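Local structure of serine acetyltransferase 1, putative (7BW9) at residues V13-S18 / Q95-R100; L36-I41 / E156-V161. The protein probably transfers an acetyl group to serine in cysteine biosynthesis, and is bound here to cysteine. All blocks are in the same frame, centred on the assembly; numbering follows the deposited sequence.

Interaction 1. Residues V13-S18 / Q95-R100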
loop_
_atom_site.group_PDB
_atom_site.type_symbol
_atom_site.label_atom_id
_atom_site.label_comp_id
_atom_site.label_asym_id
_atom_site.label_seq_id
_atom_site.Cartn_x
_atom_site.Cartn_y
_atom_site.Cartn_z
ATOM N N VAL A 13 30.253 -8.097 -12.633
ATOM C CA VAL A 13 31.212 -7.039 -12.957
ATOM C C VAL A 13 31.296 -6.845 -14.470
ATOM O O VAL A 13 31.294 -5.713 -14.972
ATOM C CB VAL A 13 32.596 -7.350 -12.351
ATOM C CG1 VAL A 13 33.645 -6.412 -12.942
ATOM C CG2 VAL A 13 32.566 -7.220 -10.835
ATOM N N GLN A 14 31.376 -7.944 -15.221
ATOM C CA GLN A 14 31.436 -7.823 -16.673
ATOM C C GLN A 14 30.153 -7.220 -17.211
ATOM O O GLN A 14 30.181 -6.400 -18.135
ATOM C CB GLN A 14 31.685 -9.185 -17.317
ATOM C CG GLN A 14 33.054 -9.762 -17.039
ATOM C CD GLN A 14 33.155 -11.200 -17.489
ATOM O OE1 GLN A 14 32.381 -11.644 -18.346
ATOM N NE2 GLN A 14 34.091 -11.947 -16.901
ATOM N N SER A 15 29.014 -7.604 -16.624
ATOM C CA SER A 15 27.735 -7.032 -17.036
ATOM C C SER A 15 27.705 -5.530 -16.801
ATOM O O SER A 15 27.247 -4.774 -17.665
ATOM C CB SER A 15 26.588 -7.719 -16.292
ATOM O OG SER A 15 25.351 -7.091 -16.571
ATOM N N TYR A 16 28.192 -5.069 -15.640
ATOM C CA TYR A 16 28.194 -3.629 -15.385
ATOM C C TYR A 16 28.928 -2.893 -16.494
ATOM O O TYR A 16 28.471 -1.845 -16.968
ATOM C CB TYR A 16 28.850 -3.289 -14.039
ATOM C CG TYR A 16 28.264 -3.939 -12.807
ATOM C CD1 TYR A 16 26.939 -4.399 -12.758
ATOM C CD2 TYR A 16 29.046 -4.084 -11.676
ATOM C CE1 TYR A 16 26.440 -5.003 -11.596
ATOM C CE2 TYR A 16 28.571 -4.669 -10.539
ATOM C CZ TYR A 16 27.280 -5.124 -10.483
ATOM O OH TYR A 16 26.876 -5.696 -9.294
ATOM N N GLN A 17 30.065 -3.441 -16.933
ATOM C CA GLN A 17 30.928 -2.722 -17.863
ATOM C C GLN A 17 30.344 -2.675 -19.270
ATOM O O GLN A 17 30.496 -1.660 -19.958
ATOM C CB GLN A 17 32.322 -3.345 -17.852
ATOM C CG GLN A 17 32.927 -3.347 -16.446
ATOM C CD GLN A 17 34.360 -3.846 -16.397
ATOM O OE1 GLN A 17 34.685 -4.912 -16.928
ATOM N NE2 GLN A 17 35.225 -3.078 -15.741
ATOM N N SER A 18 29.639 -3.719 -19.694
ATOM C CA SER A 18 28.986 -3.694 -20.998
ATOM C C SER A 18 27.701 -2.878 -21.014
ATOM O O SER A 18 27.061 -2.793 -22.062
ATOM C CB SER A 18 28.683 -5.115 -21.464
ATOM O OG SER A 18 27.954 -5.814 -20.480
ATOM N N GLN A 95 21.344 -17.785 -12.909
ATOM C CA GLN A 95 20.472 -16.925 -13.702
ATOM C C GLN A 95 20.647 -15.444 -13.405
ATOM O O GLN A 95 19.918 -14.623 -13.972
ATOM C CB GLN A 95 19.016 -17.308 -13.469
ATOM C CG GLN A 95 18.739 -18.766 -13.701
ATOM C CD GLN A 95 17.814 -18.989 -14.841
ATOM O OE1 GLN A 95 16.602 -18.933 -14.682
ATOM N NE2 GLN A 95 18.375 -19.241 -16.017
ATOM N N PHE A 96 21.606 -15.071 -12.555
ATOM C CA PHE A 96 21.584 -13.722 -12.003
ATOM C C PHE A 96 21.843 -12.656 -13.060
ATOM O O PHE A 96 21.215 -11.593 -13.033
ATOM C CB PHE A 96 22.579 -13.588 -10.852
ATOM C CG PHE A 96 22.023 -12.813 -9.705
ATOM C CD1 PHE A 96 22.013 -11.428 -9.739
ATOM C CD2 PHE A 96 21.450 -13.461 -8.623
ATOM C CE1 PHE A 96 21.471 -10.701 -8.692
ATOM C CE2 PHE A 96 20.911 -12.745 -7.571
ATOM C CZ PHE A 96 20.916 -11.359 -7.608
ATOM N N VAL A 97 22.758 -12.902 -13.991
ATOM C CA VAL A 97 22.990 -11.906 -15.032
ATOM C C VAL A 97 21.803 -11.863 -16.002
ATOM O O VAL A 97 21.395 -10.790 -16.456
ATOM C CB VAL A 97 24.334 -12.183 -15.735
ATOM C CG1 VAL A 97 24.495 -11.333 -16.988
ATOM C CG2 VAL A 97 25.492 -11.913 -14.758
ATOM N N THR A 98 21.191 -13.012 -16.280
ATOM C CA THR A 98 19.958 -13.022 -17.069
ATOM C C THR A 98 18.887 -12.131 -16.439
ATOM O O THR A 98 18.246 -11.322 -17.126
ATOM C CB THR A 98 19.451 -14.456 -17.205
ATOM O OG1 THR A 98 20.498 -15.278 -17.738
ATOM C CG2 THR A 98 18.211 -14.520 -18.108
ATOM N N ILE A 99 18.709 -12.249 -15.119
ATOM C CA ILE A 99 17.752 -11.411 -14.403
ATOM C C ILE A 99 18.098 -9.942 -14.579
ATOM O O ILE A 99 17.222 -9.107 -14.837
ATOM C CB ILE A 99 17.708 -11.793 -12.911
ATOM C CG1 ILE A 99 17.163 -13.203 -12.726
ATOM C CG2 ILE A 99 16.857 -10.809 -12.120
ATOM C CD1 ILE A 99 17.239 -13.648 -11.287
ATOM N N ARG A 100 19.388 -9.604 -14.440
ATOM C CA ARG A 100 19.804 -8.216 -14.606
ATOM C C ARG A 100 19.426 -7.678 -15.987
ATOM O O ARG A 100 18.933 -6.548 -16.108
ATOM C CB ARG A 100 21.308 -8.077 -14.367
ATOM C CG ARG A 100 21.761 -6.636 -14.372
ATOM C CD ARG A 100 23.270 -6.452 -14.040
ATOM N NE ARG A 100 23.501 -5.034 -13.835
ATOM C CZ ARG A 100 23.973 -4.196 -14.751
ATOM N NH1 ARG A 100 24.346 -4.629 -15.951
ATOM N NH2 ARG A 100 24.091 -2.916 -14.446
#
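V97 opens the contact from the segment 95-100: its CG1 lies 4.2 Å from S15 CB, at the level where the two helices bring their CA atoms nearest each other. One turn further on, R100 does most of the work. Its CG is anti to the backbone N (chi1 -173°) and the chain stays extended to NE, which carries the guanidinium across to the last turn of helix 2-17. There NH1 donates to S15 OG over 2.7 Å, in a bond that is bent (141° at the hydrogen), with the hydroxyl tilted out of the guanidinium plane. The hydroxyl of S15 has a second partner in E101, the next residue along, so this buried oxygen is held by two side chains from the same helix.

Y16 meets the same guanidinium from another side. Its CD1 sits over one face of the group, 3.6 Å from R100 CZ, while R100 NE lies at the edge of the ring, in its plane. With the two planes 72° apart, this is a ring edge against a guanidinium face and not a flat stack. The other nitrogens of R100 are used as well: NH2 forms a salt bridge with D19 and NE bonds to the carbonyl of L45, while Y16 OH reaches the carbonyl of I44.

The two helices run nearly parallel, their axes 10.8 Å apart at closest approach. V97 also packs on L11 and L12 of helix 2-17, Y16 on V61 of helix 58-79, and I99 of helix 96-113 on R137 and I141 of helix 128-144.

Interaction 2. Residues L36-I41 / E156-V161; sequences LELELI and ENIHSV
A buried helix-to-helix contact within the helical region that precedes the left-handed beta-helix joins helix 36-45 to helix 148-162, the last helix before the first short strand of the beta-helix. L38 and I158 make its apolar half. L38 CD2 and I158 CD1 meet methyl to methyl at 4.0 Å, the two side chains crossing at about a right angle. In I158 the CG1 branch is anti to the backbone N (chi1 -166°); together with the turn about the next bond, this brings CD1 to L38 although the CB itself does not point across.

Beside this pair, E37 and N157 face each other with polar ends. Their nearest atoms, OE2 of E37 and ND2 of N157, stand 4.1 Å apart, too far for a hydrogen bond, and carboxylate and amide planes are turned 68° from one another. E37 OE2 instead takes a hydrogen bond from Y150 OH and a weak one from H71. Within helix 148-162, H159 ND1 donates to E156 OE1 at 2.8 Å, nearly straight at 170° and in the plane of the imidazole.

Toward other subunits, S160 OG bonds to V161 O of the second subunit, and V161 O to S160 OG of the third. In the same chain, I135 of helix 128-144 packs against both L38 and I158, L68 of helix 58-79 lies on E37, and E156 and H159 touch D165 of strand 165-166, where the beta-helix starts.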
loop_
_atom_site.group_PDB
_atom_site.type_symbol
_atom_site.label_atom_id
_atom_site.label_comp_id
_atom_site.label_asym_id
_atom_site.label_seq_id
_atom_site.Cartn_x
_atom_site.Cartn_y
_atom_site.Cartn_z
ATOM N N LEU A 36 15.727 -6.160 3.525
ATOM C CA LEU A 36 17.074 -6.638 3.219
ATOM C C LEU A 36 17.199 -7.072 1.760
ATOM O O LEU A 36 18.070 -6.580 1.038
ATOM C CB LEU A 36 17.471 -7.773 4.161
ATOM C CG LEU A 36 18.950 -8.173 4.083
ATOM C CD1 LEU A 36 19.855 -6.947 3.915
ATOM C CD2 LEU A 36 19.355 -8.938 5.333
ATOM N N GLU A 37 16.308 -7.958 1.291
ATOM C CA GLU A 37 16.473 -8.492 -0.065
ATOM C C GLU A 37 16.379 -7.393 -1.117
ATOM O O GLU A 37 17.140 -7.402 -2.089
ATOM C CB GLU A 37 15.452 -9.589 -0.343
ATOM C CG GLU A 37 15.591 -10.791 0.551
ATOM C CD GLU A 37 14.685 -10.691 1.765
ATOM O OE1 GLU A 37 14.612 -9.595 2.369
ATOM O OE2 GLU A 37 14.032 -11.699 2.097
ATOM N N LEU A 38 15.481 -6.418 -0.931
ATOM C CA LEU A 38 15.343 -5.362 -1.937
ATOM C C LEU A 38 16.569 -4.452 -1.958
ATOM O O LEU A 38 17.110 -4.135 -3.030
ATOM C CB LEU A 38 14.079 -4.539 -1.686
ATOM C CG LEU A 38 13.956 -3.395 -2.698
ATOM C CD1 LEU A 38 13.886 -3.925 -4.145
ATOM C CD2 LEU A 38 12.776 -2.481 -2.381
ATOM N N GLU A 39 17.012 -4.004 -0.781
ATOM C CA GLU A 39 18.212 -3.174 -0.725
ATOM C C GLU A 39 19.389 -3.878 -1.388
ATOM O O GLU A 39 20.114 -3.279 -2.193
ATOM C CB GLU A 39 18.545 -2.816 0.728
ATOM C CG GLU A 39 17.537 -1.919 1.400
ATOM C CD GLU A 39 17.533 -2.076 2.919
ATOM O OE1 GLU A 39 18.560 -2.539 3.475
ATOM O OE2 GLU A 39 16.505 -1.738 3.553
ATOM N N LEU A 40 19.569 -5.164 -1.094
ATOM C CA LEU A 40 20.711 -5.888 -1.646
ATOM C C LEU A 40 20.574 -6.086 -3.142
ATOM O O LEU A 40 21.544 -5.890 -3.888
ATOM C CB LEU A 40 20.874 -7.232 -0.945
ATOM C CG LEU A 40 21.511 -7.127 0.446
ATOM C CD1 LEU A 40 21.622 -8.505 1.085
ATOM C CD2 LEU A 40 22.882 -6.455 0.349
ATOM N N ILE A 41 19.383 -6.490 -3.605
ATOM C CA ILE A 41 19.202 -6.705 -5.035
ATOM C C ILE A 41 19.430 -5.409 -5.788
ATOM O O ILE A 41 20.068 -5.394 -6.851
ATOM C CB ILE A 41 17.812 -7.318 -5.307
ATOM C CG1 ILE A 41 17.811 -8.775 -4.835
ATOM C CG2 ILE A 41 17.456 -7.255 -6.769
ATOM C CD1 ILE A 41 16.453 -9.319 -4.562
ATOM N N GLU A 156 5.430 -11.217 -0.672
ATOM C CA GLU A 156 4.579 -10.440 0.231
ATOM C C GLU A 156 5.346 -9.281 0.860
ATOM O O GLU A 156 4.754 -8.231 1.141
ATOM C CB GLU A 156 3.968 -11.324 1.323
ATOM C CG GLU A 156 2.866 -12.281 0.815
ATOM C CD GLU A 156 1.715 -11.578 0.082
ATOM O OE1 GLU A 156 1.396 -10.411 0.417
ATOM O OE2 GLU A 156 1.106 -12.210 -0.814
ATOM N N ASN A 157 6.657 -9.437 1.064
ATOM C CA ASN A 157 7.467 -8.311 1.538
ATOM C C ASN A 157 7.387 -7.132 0.575
ATOM O O ASN A 157 7.174 -5.988 0.991
ATOM C CB ASN A 157 8.935 -8.729 1.711
ATOM C CG ASN A 157 9.170 -9.566 2.951
ATOM O OD1 ASN A 157 8.338 -9.609 3.855
ATOM N ND2 ASN A 157 10.322 -10.231 3.003
ATOM N N ILE A 158 7.587 -7.389 -0.721
ATOM C CA ILE A 158 7.594 -6.295 -1.693
ATOM C C ILE A 158 6.166 -5.773 -1.905
ATOM O O ILE A 158 5.967 -4.572 -2.142
ATOM C CB ILE A 158 8.285 -6.745 -3.005
ATOM C CG1 ILE A 158 8.612 -5.549 -3.906
ATOM C CG2 ILE A 158 7.446 -7.763 -3.796
ATOM C CD1 ILE A 158 9.414 -4.481 -3.234
ATOM N N HIS A 159 5.163 -6.659 -1.803
ATOM C CA HIS A 159 3.749 -6.273 -1.700
ATOM C C HIS A 159 3.524 -5.224 -0.618
ATOM O O HIS A 159 2.865 -4.203 -0.842
ATOM C CB HIS A 159 2.910 -7.519 -1.383
ATOM C CG HIS A 159 1.428 -7.324 -1.529
ATOM N ND1 HIS A 159 0.512 -8.189 -0.964
ATOM C CD2 HIS A 159 0.703 -6.388 -2.191
ATOM C CE1 HIS A 159 -0.713 -7.793 -1.268
ATOM N NE2 HIS A 159 -0.626 -6.706 -2.013
ATOM N N SER A 160 4.043 -5.479 0.584
ATOM C CA SER A 160 3.807 -4.569 1.696
ATOM C C SER A 160 4.393 -3.184 1.426
ATOM O O SER A 160 3.843 -2.179 1.888
ATOM C CB SER A 160 4.386 -5.174 2.979
ATOM O OG SER A 160 4.747 -4.159 3.886
ATOM N N VAL A 161 5.468 -3.103 0.646
ATOM C CA VAL A 161 6.107 -1.817 0.378
ATOM C C VAL A 161 5.564 -1.116 -0.876
ATOM O O VAL A 161 5.575 0.118 -0.949
ATOM C CB VAL A 161 7.637 -2.022 0.298
ATOM C CG1 VAL A 161 8.281 -1.004 -0.603
ATOM C CG2 VAL A 161 8.253 -1.966 1.710
#

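Overall arrangement
Both interactions join pairs of helices in the helical part of the chain, interaction 2 nearer the centre of the chain and to the beta-helix, interaction 1 farther out and only partly buried. Their centres are 20 Å apart and they do not touch, but helix 36-45 links them: it carries half of interaction 2, and its end supplies the carbonyls that engage the polar groups of interaction 1. Helices 58-79 and 128-144 also border both. Interaction 1 is dominated by one arginine gripped by polar partners, whereas 36-41 / 156-161 is a small methyl contact with its carboxylate bonded to Y150 of helix 148-162 itself and weakly to H71 of helix 58-79. Contacts with neighbouring subunits occur around interaction 2 alone.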